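Local coordinates for DNA replication regulator protein HobA (Helicobacter pylori, PDB 2UVP) that is required for the initiation of DNA replication and increases the binding of DnaA to the oriC region, at residues E23-Q28 against D158-Y163; S29-L34 against L165-K170; E35-A40 against D150-K155. One frame throughout, in Å; residues are numbered along the deposited sequence.

How the interactions relate
The three contacts follow one run of chain, from the end of helix 10-28 through the loop after it to the start of helix 39-51. Interactions 1 and 2 both lie on helix 161-180, with centres about 10 Å apart. Interaction 3 uses strand 152-153, which precedes that helix; its centre is about 11 Å from that of interaction 2 and about 17 Å from that of interaction 1. Leu-154 CD2 of interaction 3 lies 3.7 Å from Leu-168 CD1 of interaction 2. Calcium ligands seen in crystals are Glu-23 and Glu-33, in interactions 1 and 2, and Glu-146 and Glu-149, near interaction 3; whether the calcium matters in the cell is not known.

Interaction 1 (E23-Q28 against D158-Y163); sequences EFIAQQ and DSLLDY
Phe-24, Ile-25 and Gln-28 of helix 10-28 meet Leu-160 and its neighbours just before and within the first turn of helix 161-180. The contact is at the surface and is mainly apolar. No hydrogen bond crosses between the segments.

Leu-160 is the central side chain. Leu-160 CD1 touches two residues of the facing helix: Phe-24 CE2 at 3.6 Å and Gln-28 CB at 3.5 Å. With CG anti to the backbone N (chi1 -170°), the Phe-24 ring is carried toward Leu-160, which it crosses obliquely. The other methyl, Leu-160 CD2, lies 4.3 Å from Ile-25 CG1. Ile-25 reaches further with CD1, which comes 4.0 Å from Tyr-163 CZ and also touches the hydroxyl. These two side chains cross at about a right angle.

The polar atoms sit around this patch. Ser-159 OG lies at the edge of the Phe-24 ring, 3.6 Å from Phe-24 CE2. Gln-28 bends at chi2 (-56°), and its CG lies over one face of the same ring, toward the rim. Gln-28 OE1 accepts a hydrogen bond from Gln-27 NE2 at 2.8 Å, in the carbonyl plane and on a lone pair.

On the other segment, Leu-160 N donates to Asp-158 OD1 at 2.8 Å, from above the carboxylate plane. This is an Asx turn, within a type I turn from Asp-158 to Leu-161. It leads into helix 161-180, with Leu-160 at the N-cap position. Asp-158 OD2 forms a salt bridge with Lys-164. A neighbouring protein chain also packs on Ile-25 and Tyr-163.

The polar bonds thus shape each segment separately, while van der Waals packing, mostly on Leu-160 and with Ile-25 on Tyr-163 beside it, joins the two.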
ATOM      1  N   GLU A  23      20.842  30.122   4.878  1.00 14.79           N
ATOM      2  CA  GLU A  23      21.640  30.965   3.979  1.00 15.67           C
ATOM      3  C   GLU A  23      21.822  30.311   2.615  1.00 14.58           C
ATOM      4  O   GLU A  23      21.719  30.972   1.574  1.00 15.29           O
ATOM      5  CB  GLU A  23      22.981  31.350   4.641  1.00 14.41           C
ATOM      6  CG  GLU A  23      22.771  32.378   5.762  1.00 17.14           C
ATOM      7  CD  GLU A  23      24.067  32.856   6.442  1.00 19.90           C
ATOM      8  OE1 GLU A  23      25.162  32.364   6.077  1.00 26.82           O
ATOM      9  OE2 GLU A  23      23.967  33.718   7.354  1.00 24.43           O
ATOM     10  N   PHE A  24      22.016  28.995   2.606  1.00 13.80           N
ATOM     11  CA  PHE A  24      22.171  28.279   1.348  1.00 13.22           C
ATOM     12  C   PHE A  24      20.842  28.223   0.584  1.00 12.92           C
ATOM     13  O   PHE A  24      20.818  28.433  -0.632  1.00 12.15           O
ATOM     14  CB  PHE A  24      22.782  26.891   1.570  1.00 13.48           C
ATOM     15  CG  PHE A  24      23.193  26.200   0.299  1.00 15.12           C
ATOM     16  CD1 PHE A  24      24.102  26.794  -0.584  1.00 18.15           C
ATOM     17  CD2 PHE A  24      22.683  24.934  -0.014  1.00 17.25           C
ATOM     18  CE1 PHE A  24      24.485  26.140  -1.778  1.00 18.93           C
ATOM     19  CE2 PHE A  24      23.074  24.264  -1.195  1.00 17.29           C
ATOM     20  CZ  PHE A  24      23.975  24.872  -2.076  1.00 18.74           C
ATOM     21  N   ILE A  25      19.737  27.973   1.302  1.00 12.12           N
ATOM     22  CA  ILE A  25      18.409  28.052   0.668  1.00 12.36           C
ATOM     23  C   ILE A  25      18.225  29.397  -0.025  1.00 12.49           C
ATOM     24  O   ILE A  25      17.790  29.459  -1.188  1.00 14.17           O
ATOM     25  CB  ILE A  25      17.285  27.777   1.692  1.00 12.94           C
ATOM     26  CG1 ILE A  25      17.288  26.261   2.001  1.00 12.21           C
ATOM     27  CG2 ILE A  25      15.898  28.267   1.166  1.00 13.25           C
ATOM     28  CD1 ILE A  25      16.536  25.881   3.301  1.00 14.37           C
ATOM     29  N   ALA A  26      18.576  30.470   0.681  1.00 12.53           N
ATOM     30  CA  ALA A  26      18.401  31.825   0.150  1.00 12.94           C
ATOM     31  C   ALA A  26      19.284  31.986  -1.093  1.00 13.23           C
ATOM     32  O   ALA A  26      18.848  32.494  -2.147  1.00 12.83           O
ATOM     33  CB  ALA A  26      18.806  32.830   1.207  1.00 13.22           C
ATOM     34  N   GLN A  27      20.527  31.546  -0.976  1.00 12.80           N
ATOM     35  CA  GLN A  27      21.499  31.732  -2.063  1.00 12.73           C
ATOM     36  C   GLN A  27      21.001  31.107  -3.359  1.00 13.60           C
ATOM     37  O   GLN A  27      21.114  31.692  -4.439  1.00 13.83           O
ATOM     38  CB  GLN A  27      22.828  31.107  -1.684  1.00 13.44           C
ATOM     39  CG  GLN A  27      23.915  31.347  -2.714  1.00 14.61           C
ATOM     40  CD  GLN A  27      25.174  30.602  -2.382  1.00 17.88           C
ATOM     41  OE1 GLN A  27      26.106  31.180  -1.803  1.00 24.89           O
ATOM     42  NE2 GLN A  27      25.230  29.346  -2.750  1.00 17.66           N
ATOM     43  N   GLN A  28      20.454  29.902  -3.244  1.00 13.16           N
ATOM     44  CA  GLN A  28      20.051  29.108  -4.402  1.00 14.01           C
ATOM     45  C   GLN A  28      18.611  29.334  -4.815  1.00 13.67           C
ATOM     46  O   GLN A  28      18.130  28.715  -5.770  1.00 13.90           O
ATOM     47  CB  GLN A  28      20.286  27.625  -4.099  1.00 14.74           C
ATOM     48  CG  GLN A  28      21.779  27.310  -3.880  1.00 16.04           C
ATOM     49  CD  GLN A  28      22.643  27.739  -5.089  1.00 19.45           C
ATOM     50  OE1 GLN A  28      23.748  28.294  -4.925  1.00 22.53           O
ATOM     51  NE2 GLN A  28      22.132  27.507  -6.292  1.00 15.85           N
ATOM     52  N   ASP A 158      22.148  17.163  -6.247  1.00 19.29           N
ATOM     53  CA  ASP A 158      21.863  18.501  -5.737  1.00 16.92           C
ATOM     54  C   ASP A 158      21.273  18.326  -4.336  1.00 15.87           C
ATOM     55  O   ASP A 158      20.221  17.666  -4.158  1.00 13.84           O
ATOM     56  CB  ASP A 158      20.883  19.158  -6.713  1.00 16.88           C
ATOM     57  CG  ASP A 158      20.367  20.510  -6.262  1.00 17.43           C
ATOM     58  OD1 ASP A 158      20.727  21.019  -5.172  1.00 16.81           O
ATOM     59  OD2 ASP A 158      19.565  21.070  -7.042  1.00 18.76           O
ATOM     60  N   SER A 159      21.962  18.876  -3.331  1.00 14.19           N
ATOM     61  CA  SER A 159      21.473  18.727  -1.954  1.00 13.68           C
ATOM     62  C   SER A 159      20.102  19.389  -1.765  1.00 12.23           C
ATOM     63  O   SER A 159      19.428  19.070  -0.800  1.00 12.82           O
ATOM     64  CB  SER A 159      22.449  19.268  -0.922  1.00 14.22           C
ATOM     65  OG  SER A 159      22.621  20.667  -1.086  1.00 13.80           O
ATOM     66  N   LEU A 160      19.734  20.316  -2.666  1.00 10.89           N
ATOM     67  CA  LEU A 160      18.434  21.015  -2.613  1.00 10.52           C
ATOM     68  C   LEU A 160      17.341  20.413  -3.494  1.00 10.51           C
ATOM     69  O   LEU A 160      16.240  20.970  -3.593  1.00  8.71           O
ATOM     70  CB  LEU A 160      18.602  22.533  -2.868  1.00 11.29           C
ATOM     71  CG  LEU A 160      19.562  23.246  -1.902  1.00 10.09           C
ATOM     72  CD1 LEU A 160      19.685  24.718  -2.332  1.00 12.42           C
ATOM     73  CD2 LEU A 160      19.088  23.190  -0.445  1.00 13.90           C
ATOM     74  N   LEU A 161      17.645  19.255  -4.105  1.00 10.05           N
ATOM     75  CA  LEU A 161      16.714  18.596  -5.017  1.00 10.26           C
ATOM     76  C   LEU A 161      15.300  18.494  -4.446  1.00 10.06           C
ATOM     77  O   LEU A 161      14.325  18.799  -5.140  1.00 10.31           O
ATOM     78  CB  LEU A 161      17.224  17.209  -5.403  1.00 10.59           C
ATOM     79  CG  LEU A 161      16.236  16.456  -6.311  1.00 10.79           C
ATOM     80  CD1 LEU A 161      16.103  17.150  -7.691  1.00 12.45           C
ATOM     81  CD2 LEU A 161      16.671  14.992  -6.435  1.00 15.25           C
ATOM     82  N   ASP A 162      15.189  18.028  -3.202  1.00 10.06           N
ATOM     83  CA  ASP A 162      13.854  17.787  -2.627  1.00 10.49           C
ATOM     84  C   ASP A 162      13.008  19.079  -2.615  1.00  9.84           C
ATOM     85  O   ASP A 162      11.829  19.054  -2.944  1.00 10.24           O
ATOM     86  CB  ASP A 162      13.987  17.188  -1.229  1.00 10.50           C
ATOM     87  CG  ASP A 162      14.643  15.809  -1.243  1.00 11.57           C
ATOM     88  OD1 ASP A 162      14.726  15.182  -2.330  1.00 12.54           O
ATOM     89  OD2 ASP A 162      15.078  15.354  -0.168  1.00 11.15           O
ATOM     90  N   TYR A 163      13.616  20.210  -2.249  1.00  9.52           N
ATOM     91  CA  TYR A 163      12.902  21.477  -2.309  1.00  9.81           C
ATOM     92  C   TYR A 163      12.507  21.857  -3.739  1.00  9.66           C
ATOM     93  O   TYR A 163      11.394  22.359  -3.975  1.00  9.93           O
ATOM     94  CB  TYR A 163      13.797  22.593  -1.769  1.00  9.35           C
ATOM     95  CG  TYR A 163      14.300  22.419  -0.346  1.00 10.30           C
ATOM     96  CD1 TYR A 163      13.489  22.734   0.740  1.00 12.89           C
ATOM     97  CD2 TYR A 163      15.609  22.018  -0.103  1.00  9.48           C
ATOM     98  CE1 TYR A 163      13.965  22.638   2.060  1.00 10.22           C
ATOM     99  CE2 TYR A 163      16.101  21.905   1.207  1.00 11.12           C
ATOM    100  CZ  TYR A 163      15.271  22.217   2.279  1.00  9.87           C
ATOM    101  OH  TYR A 163      15.777  22.155   3.560  1.00  9.69           O
TER

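Interaction 2 (S29-L34 against L165-K170); sequences SGWLEL and LLQLFK
The loop between helix 10-28 and helix 39-51 packs here on helix 161-180, and Trp-31 and Leu-32 meet Gln-167 and Leu-168. The contact is largely buried.

Its one direct hydrogen bond runs from Trp-31 NE1 to Gln-167 OE1, at 2.8 Å and with an N-H...O angle of 160°. The oxygen lies at the edge of the indole, close to the ring plane. The donor stands above the amide plane of Gln-167, and ring and amide are almost perpendicular, 85° apart. In Gln-167, CG anti to the backbone N (chi1 -170°) and an extended chain beyond it carry the amide across to the indole N-H.

The amide nitrogen has other partners. Gln-167 NE2 donates to a water at 2.9 Å, and that water also accepts from Leu-32 N and donates to Ser-29 O. One water therefore ties the loop backbone to the helix. Gln-167 NE2 is also hydrogen-bonded to a polar side chain of another protein chain. Both ends of the buried amide are satisfied, which would fix how it is turned.

Leu-168 supplies the apolar part. Leu-168 CD2 lies 4.0 Å from both Trp-31 CH2 and Leu-32 CD1. Leu-32 CB sits 4.0 Å above the plane of the Trp-31 indole, over its centre. Leu-32 CD2 comes 3.7 Å from Gln-167 NE2. Lys-164 makes a cation-pi contact with Trp-31, and a bound acetate lies nearby.

Leu-165 and Leu-168 also pack on Trp-142 of strand 139-143. The loop adds a cover on the helix. A helix packed on a parallel sheet is typical of alpha/beta folds such as those of the SIS clan, to which this family belongs.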
ATOM      1  N   SER A  29      17.945  30.241  -4.107  1.00 13.40           N
ATOM      2  CA  SER A  29      16.504  30.430  -4.248  1.00 13.99           C
ATOM      3  C   SER A  29      16.070  30.974  -5.617  1.00 13.81           C
ATOM      4  O   SER A  29      14.900  30.854  -5.978  1.00 14.96           O
ATOM      5  CB  SER A  29      15.979  31.363  -3.147  1.00 14.67           C
ATOM      6  OG  SER A  29      16.392  32.709  -3.357  1.00 15.03           O
ATOM      7  N   GLY A  30      16.996  31.596  -6.360  1.00 12.92           N
ATOM      8  CA  GLY A  30      16.664  32.102  -7.702  1.00 13.76           C
ATOM      9  C   GLY A  30      17.023  31.152  -8.834  1.00 13.87           C
ATOM     10  O   GLY A  30      17.005  31.542  -9.997  1.00 14.02           O
ATOM     11  N   TRP A  31      17.278  29.885  -8.507  1.00 14.45           N
ATOM     12  CA  TRP A  31      17.743  28.896  -9.471  1.00 15.05           C
ATOM     13  C   TRP A  31      16.780  28.767 -10.659  1.00 14.79           C
ATOM     14  O   TRP A  31      17.210  28.568 -11.793  1.00 15.63           O
ATOM     15  CB  TRP A  31      17.939  27.526  -8.788  1.00 15.82           C
ATOM     16  CG  TRP A  31      16.638  26.830  -8.491  1.00 15.97           C
ATOM     17  CD1 TRP A  31      15.828  27.032  -7.408  1.00 17.16           C
ATOM     18  CD2 TRP A  31      15.975  25.850  -9.315  1.00 15.81           C
ATOM     19  NE1 TRP A  31      14.701  26.228  -7.504  1.00 16.29           N
ATOM     20  CE2 TRP A  31      14.769  25.498  -8.659  1.00 16.48           C
ATOM     21  CE3 TRP A  31      16.284  25.230 -10.541  1.00 18.23           C
ATOM     22  CZ2 TRP A  31      13.877  24.549  -9.182  1.00 15.89           C
ATOM     23  CZ3 TRP A  31      15.390  24.278 -11.069  1.00 17.67           C
ATOM     24  CH2 TRP A  31      14.204  23.949 -10.382  1.00 16.51           C
ATOM     25  N   LEU A  32      15.477  28.884 -10.408  1.00 14.62           N
ATOM     26  CA  LEU A  32      14.508  28.647 -11.483  1.00 15.78           C
ATOM     27  C   LEU A  32      14.521  29.753 -12.542  1.00 16.35           C
ATOM     28  O   LEU A  32      14.181  29.512 -13.686  1.00 17.16           O
ATOM     29  CB  LEU A  32      13.109  28.386 -10.912  1.00 15.88           C
ATOM     30  CG  LEU A  32      12.042  27.777 -11.839  1.00 17.09           C
ATOM     31  CD1 LEU A  32      12.557  26.602 -12.651  1.00 18.99           C
ATOM     32  CD2 LEU A  32      10.844  27.369 -10.928  1.00 15.93           C
ATOM     33  N   GLU A  33      14.943  30.961 -12.156  1.00 16.66           N
ATOM     34  CA  GLU A  33      15.105  32.076 -13.108  1.00 16.65           C
ATOM     35  C   GLU A  33      16.209  31.769 -14.119  1.00 17.92           C
ATOM     36  O   GLU A  33      16.196  32.290 -15.239  1.00 18.75           O
ATOM     37  CB  GLU A  33      15.467  33.349 -12.356  1.00 16.32           C
ATOM     38  CG  GLU A  33      14.389  33.843 -11.414  1.00 16.00           C
ATOM     39  CD  GLU A  33      14.649  35.260 -10.974  1.00 17.76           C
ATOM     40  OE1 GLU A  33      14.823  36.118 -11.866  1.00 16.83           O
ATOM     41  OE2 GLU A  33      14.675  35.533  -9.746  1.00 15.82           O
ATOM     42  N   LEU A  34      17.156  30.926 -13.710  1.00 18.21           N
ATOM     43  CA  LEU A  34      18.312  30.559 -14.539  1.00 19.78           C
ATOM     44  C   LEU A  34      18.146  29.187 -15.213  1.00 20.34           C
ATOM     45  O   LEU A  34      19.030  28.723 -15.948  1.00 21.25           O
ATOM     46  CB  LEU A  34      19.582  30.580 -13.676  1.00 19.82           C
ATOM     47  CG  LEU A  34      19.988  31.904 -13.014  1.00 20.20           C
ATOM     48  CD1 LEU A  34      21.112  31.659 -11.999  1.00 21.48           C
ATOM     49  CD2 LEU A  34      20.434  32.928 -14.071  1.00 23.08           C
ATOM     50  N   LEU A 165      11.886  19.924  -6.216  1.00  9.99           N
ATOM     51  CA  LEU A 165      10.736  19.117  -6.632  1.00  9.06           C
ATOM     52  C   LEU A 165       9.413  19.754  -6.166  1.00  9.12           C
ATOM     53  O   LEU A 165       8.482  19.885  -6.951  1.00 10.46           O
ATOM     54  CB  LEU A 165      10.874  17.672  -6.143  1.00  9.79           C
ATOM     55  CG  LEU A 165      11.980  16.842  -6.828  1.00  8.09           C
ATOM     56  CD1 LEU A 165      12.142  15.507  -6.126  1.00 10.36           C
ATOM     57  CD2 LEU A 165      11.666  16.638  -8.325  1.00  8.79           C
ATOM     58  N   LEU A 166       9.339  20.135  -4.894  1.00  9.20           N
ATOM     59  CA  LEU A 166       8.152  20.827  -4.371  1.00  9.53           C
ATOM     60  C   LEU A 166       7.872  22.099  -5.163  1.00  9.72           C
ATOM     61  O   LEU A 166       6.722  22.419  -5.486  1.00  9.59           O
ATOM     62  CB  LEU A 166       8.323  21.168  -2.886  1.00  9.91           C
ATOM     63  CG  LEU A 166       8.486  19.999  -1.924  1.00 10.79           C
ATOM     64  CD1 LEU A 166       8.497  20.555  -0.519  1.00 13.38           C
ATOM     65  CD2 LEU A 166       7.339  19.011  -2.084  1.00 13.98           C
ATOM     66  N   GLN A 167       8.940  22.835  -5.445  1.00 10.15           N
ATOM     67  CA  GLN A 167       8.801  24.133  -6.069  1.00 10.94           C
ATOM     68  C   GLN A 167       8.256  23.962  -7.500  1.00 10.56           C
ATOM     69  O   GLN A 167       7.354  24.701  -7.938  1.00 10.10           O
ATOM     70  CB  GLN A 167      10.150  24.836  -6.063  1.00 11.52           C
ATOM     71  CG  GLN A 167      10.017  26.282  -6.489  1.00 12.99           C
ATOM     72  CD  GLN A 167      11.363  26.978  -6.579  1.00 13.96           C
ATOM     73  OE1 GLN A 167      12.364  26.502  -6.039  1.00 15.55           O
ATOM     74  NE2 GLN A 167      11.397  28.081  -7.328  1.00 15.54           N
ATOM     75  N   LEU A 168       8.774  22.968  -8.217  1.00 10.52           N
ATOM     76  CA  LEU A 168       8.272  22.698  -9.582  1.00 10.73           C
ATOM     77  C   LEU A 168       6.825  22.207  -9.555  1.00 10.57           C
ATOM     78  O   LEU A 168       6.020  22.567 -10.420  1.00 10.23           O
ATOM     79  CB  LEU A 168       9.147  21.674 -10.294  1.00 10.63           C
ATOM     80  CG  LEU A 168      10.558  22.182 -10.642  1.00 10.15           C
ATOM     81  CD1 LEU A 168      11.416  20.974 -10.970  1.00  9.57           C
ATOM     82  CD2 LEU A 168      10.531  23.253 -11.800  1.00 10.69           C
ATOM     83  N   PHE A 169       6.489  21.369  -8.574  1.00 10.51           N
ATOM     84  CA  PHE A 169       5.098  20.971  -8.479  1.00 10.33           C
ATOM     85  C   PHE A 169       4.188  22.161  -8.256  1.00 10.41           C
ATOM     86  O   PHE A 169       3.134  22.294  -8.876  1.00 10.36           O
ATOM     87  CB  PHE A 169       4.836  19.961  -7.353  1.00 10.67           C
ATOM     88  CG  PHE A 169       3.395  19.594  -7.289  1.00  9.19           C
ATOM     89  CD1 PHE A 169       2.900  18.638  -8.164  1.00 10.95           C
ATOM     90  CD2 PHE A 169       2.516  20.279  -6.446  1.00 10.31           C
ATOM     91  CE1 PHE A 169       1.524  18.314  -8.176  1.00 11.22           C
ATOM     92  CE2 PHE A 169       1.132  19.976  -6.446  1.00 12.49           C
ATOM     93  CZ  PHE A 169       0.645  18.981  -7.324  1.00 10.79           C
ATOM     94  N   LYS A 170       4.585  23.028  -7.341  1.00 10.34           N
ATOM     95  CA  LYS A 170       3.768  24.171  -6.985  1.00 10.46           C
ATOM     96  C   LYS A 170       3.639  25.106  -8.192  1.00 11.02           C
ATOM     97  O   LYS A 170       2.575  25.710  -8.403  1.00 11.68           O
ATOM     98  CB  LYS A 170       4.348  24.877  -5.773  1.00 10.31           C
ATOM     99  CG  LYS A 170       4.110  24.069  -4.452  1.00 10.85           C
ATOM    100  CD  LYS A 170       4.933  24.639  -3.313  1.00  9.82           C
ATOM    101  CE  LYS A 170       4.764  23.815  -1.995  1.00 10.91           C
ATOM    102  NZ  LYS A 170       3.305  23.694  -1.579  1.00 11.03           N
TER
HETATM  103  O   HOH W   1      13.816  29.527  -8.061  1.00 13.77           O

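Interaction 3 (E35-A40 against D150-K155); sequences ERSSYA and DCLLLK
Ser-37 and Tyr-39 pack closely against Leu-152. Leu-152 CD1 lies 3.7 Å from Ser-37 OG and 3.8 Å from Tyr-39 CB. Ser-37 CB also rests against the carbonyl oxygen of Cys-151. Ser-37 OG accepts a nearly straight but weak hydrogen bond from Leu-153 N, at 3.3 Å. Ser-37 OG also donates to Glu-35 OE2 at 2.8 Å. Ser-37 N donates to that oxygen from the opposite face of the carboxylate. The bend at chi2 (57°) brings CD of Glu-35 back toward Ser-37.

Strand 152-153 belongs to the chain's parallel sheet and pairs with strand 139-143. The loop leading into helix 39-51 therefore packs beside the outermost strand of the sheet within this chain.

Water fills in where the segments stand further apart. One water donates to Glu-35 OE1 and to Leu-153 O, both at 2.7 Å. A second accepts from Ser-38 N and donates to Cys-151 O. Beyond it, Ser-38 OG makes a weak 3.3 Å bond to Asp-150 OD1, near the exposed end of the contact. The stronger partner of this aspartate is Lys-41, by a salt bridge.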
ATOM      1  N   GLU A  35      17.018  28.526 -14.960  1.00 20.35           N
ATOM      2  CA  GLU A  35      16.825  27.185 -15.481  1.00 20.36           C
ATOM      3  C   GLU A  35      16.518  27.256 -16.963  1.00 19.82           C
ATOM      4  O   GLU A  35      15.583  27.941 -17.382  1.00 19.54           O
ATOM      5  CB  GLU A  35      15.698  26.470 -14.740  1.00 20.36           C
ATOM      6  CG  GLU A  35      15.386  25.080 -15.299  1.00 21.14           C
ATOM      7  CD  GLU A  35      16.603  24.160 -15.302  1.00 23.47           C
ATOM      8  OE1 GLU A  35      17.372  24.160 -14.305  1.00 23.41           O
ATOM      9  OE2 GLU A  35      16.783  23.426 -16.300  1.00 23.89           O
ATOM     10  N   ARG A  36      17.303  26.528 -17.750  1.00 20.37           N
ATOM     11  CA  ARG A  36      17.217  26.652 -19.192  1.00 20.99           C
ATOM     12  C   ARG A  36      16.519  25.497 -19.891  1.00 21.10           C
ATOM     13  O   ARG A  36      16.219  25.621 -21.072  1.00 21.41           O
ATOM     14  CB  ARG A  36      18.608  26.872 -19.814  1.00 21.09           C
ATOM     15  CG  ARG A  36      19.403  27.997 -19.164  1.00 22.67           C
ATOM     16  CD  ARG A  36      18.662  29.330 -19.186  1.00 23.59           C
ATOM     17  NE  ARG A  36      19.469  30.340 -18.485  1.00 24.72           N
ATOM     18  CZ  ARG A  36      19.002  31.490 -17.999  1.00 25.24           C
ATOM     19  NH1 ARG A  36      17.720  31.816 -18.126  1.00 24.01           N
ATOM     20  NH2 ARG A  36      19.838  32.317 -17.383  1.00 23.72           N
ATOM     21  N   SER A  37      16.236  24.393 -19.188  1.00 21.58           N
ATOM     22  CA  SER A  37      15.397  23.345 -19.800  1.00 21.68           C
ATOM     23  C   SER A  37      13.998  23.924 -20.034  1.00 22.39           C
ATOM     24  O   SER A  37      13.627  24.941 -19.435  1.00 21.93           O
ATOM     25  CB  SER A  37      15.350  22.057 -18.971  1.00 22.27           C
ATOM     26  OG  SER A  37      14.726  22.256 -17.709  1.00 23.37           O
ATOM     27  N   SER A  38      13.230  23.290 -20.912  1.00 22.19           N
ATOM     28  CA  SER A  38      12.012  23.890 -21.425  1.00 23.22           C
ATOM     29  C   SER A  38      10.812  23.629 -20.528  1.00 22.95           C
ATOM     30  O   SER A  38       9.767  23.158 -20.995  1.00 23.39           O
ATOM     31  CB  SER A  38      11.746  23.382 -22.835  1.00 23.74           C
ATOM     32  OG  SER A  38      12.688  23.935 -23.743  1.00 27.22           O
ATOM     33  N   TYR A  39      10.949  23.958 -19.245  1.00 22.77           N
ATOM     34  CA  TYR A  39       9.887  23.669 -18.282  1.00 21.35           C
ATOM     35  C   TYR A  39       8.579  24.410 -18.568  1.00 21.16           C
ATOM     36  O   TYR A  39       7.507  23.864 -18.316  1.00 20.53           O
ATOM     37  CB  TYR A  39      10.361  23.910 -16.836  1.00 21.15           C
ATOM     38  CG  TYR A  39      10.643  25.360 -16.515  1.00 20.84           C
ATOM     39  CD1 TYR A  39       9.616  26.202 -16.102  1.00 20.70           C
ATOM     40  CD2 TYR A  39      11.935  25.887 -16.625  1.00 21.48           C
ATOM     41  CE1 TYR A  39       9.840  27.537 -15.813  1.00 21.21           C
ATOM     42  CE2 TYR A  39      12.178  27.223 -16.332  1.00 20.52           C
ATOM     43  CZ  TYR A  39      11.119  28.038 -15.931  1.00 21.58           C
ATOM     44  OH  TYR A  39      11.292  29.364 -15.626  1.00 24.00           O
ATOM     45  N   ALA A  40       8.655  25.648 -19.076  1.00 20.47           N
ATOM     46  CA  ALA A  40       7.446  26.408 -19.408  1.00 20.49           C
ATOM     47  C   ALA A  40       6.667  25.701 -20.517  1.00 20.17           C
ATOM     48  O   ALA A  40       5.460  25.486 -20.398  1.00 19.34           O
ATOM     49  CB  ALA A  40       7.780  27.863 -19.824  1.00 20.49           C
ATOM     50  N   ASP A 150      12.665  17.199 -25.430  1.00 33.93           N
ATOM     51  CA  ASP A 150      12.888  18.097 -24.302  1.00 32.84           C
ATOM     52  C   ASP A 150      12.309  17.471 -23.043  1.00 31.46           C
ATOM     53  O   ASP A 150      11.185  16.953 -23.046  1.00 31.12           O
ATOM     54  CB  ASP A 150      12.223  19.456 -24.535  1.00 33.61           C
ATOM     55  CG  ASP A 150      12.906  20.275 -25.620  1.00 35.11           C
ATOM     56  OD1 ASP A 150      12.427  21.400 -25.898  1.00 38.27           O
ATOM     57  OD2 ASP A 150      13.923  19.805 -26.184  1.00 36.55           O
ATOM     58  N   CYS A 151      13.095  17.497 -21.976  1.00 29.39           N
ATOM     59  CA  CYS A 151      12.596  17.104 -20.668  1.00 27.73           C
ATOM     60  C   CYS A 151      12.922  18.217 -19.689  1.00 26.73           C
ATOM     61  O   CYS A 151      13.674  19.143 -20.012  1.00 26.26           O
ATOM     62  CB  CYS A 151      13.259  15.821 -20.208  1.00 27.42           C
ATOM     63  SG  CYS A 151      14.973  16.053 -19.767  1.00 28.39           S
ATOM     64  N   LEU A 152      12.340  18.136 -18.501  1.00 25.28           N
ATOM     65  CA  LEU A 152      12.704  19.040 -17.424  1.00 23.91           C
ATOM     66  C   LEU A 152      13.897  18.391 -16.748  1.00 23.12           C
ATOM     67  O   LEU A 152      13.827  17.250 -16.278  1.00 21.53           O
ATOM     68  CB  LEU A 152      11.501  19.220 -16.489  1.00 24.27           C
ATOM     69  CG  LEU A 152      11.424  20.024 -15.185  1.00 25.93           C
ATOM     70  CD1 LEU A 152      12.389  21.184 -15.029  1.00 29.92           C
ATOM     71  CD2 LEU A 152       9.961  20.491 -15.042  1.00 24.11           C
ATOM     72  N   LEU A 153      15.016  19.109 -16.726  1.00 22.47           N
ATOM     73  CA  LEU A 153      16.269  18.556 -16.240  1.00 22.20           C
ATOM     74  C   LEU A 153      16.515  18.905 -14.781  1.00 22.02           C
ATOM     75  O   LEU A 153      16.373  20.074 -14.394  1.00 21.84           O
ATOM     76  CB  LEU A 153      17.422  19.085 -17.082  1.00 22.45           C
ATOM     77  CG  LEU A 153      17.714  18.287 -18.346  1.00 25.04           C
ATOM     78  CD1 LEU A 153      18.748  19.061 -19.203  1.00 27.40           C
ATOM     79  CD2 LEU A 153      18.195  16.890 -17.986  1.00 24.79           C
ATOM     80  N   LEU A 154      16.860  17.883 -13.992  1.00 21.34           N
ATOM     81  CA  LEU A 154      17.179  18.029 -12.564  1.00 21.72           C
ATOM     82  C   LEU A 154      18.599  17.524 -12.335  1.00 21.48           C
ATOM     83  O   LEU A 154      19.096  16.717 -13.109  1.00 21.02           O
ATOM     84  CB  LEU A 154      16.232  17.184 -11.695  1.00 21.91           C
ATOM     85  CG  LEU A 154      14.703  17.228 -11.856  1.00 24.30           C
ATOM     86  CD1 LEU A 154      14.083  15.968 -11.225  1.00 23.81           C
ATOM     87  CD2 LEU A 154      14.090  18.459 -11.241  1.00 25.81           C
ATOM     88  N   LYS A 155      19.232  17.975 -11.261  1.00 21.37           N
ATOM     89  CA  LYS A 155      20.559  17.488 -10.885  1.00 22.34           C
ATOM     90  C   LYS A 155      20.444  16.437  -9.773  1.00 21.62           C
ATOM     91  O   LYS A 155      19.960  16.718  -8.678  1.00 20.55           O
ATOM     92  CB  LYS A 155      21.455  18.674 -10.493  1.00 22.39           C
ATOM     93  CG  LYS A 155      21.700  19.619 -11.669  1.00 24.78           C
ATOM     94  CD  LYS A 155      22.362  20.940 -11.291  1.00 25.84           C
ATOM     95  CE  LYS A 155      21.321  21.966 -10.849  1.00 31.17           C
ATOM     96  NZ  LYS A 155      21.718  23.358 -11.198  1.00 34.03           N
TER
HETATM   97  O   HOH W   2      18.364  21.711 -13.646  1.00 26.32           O
HETATM   98  O   HOH W   3      14.175  21.022 -22.021  1.00 25.55           O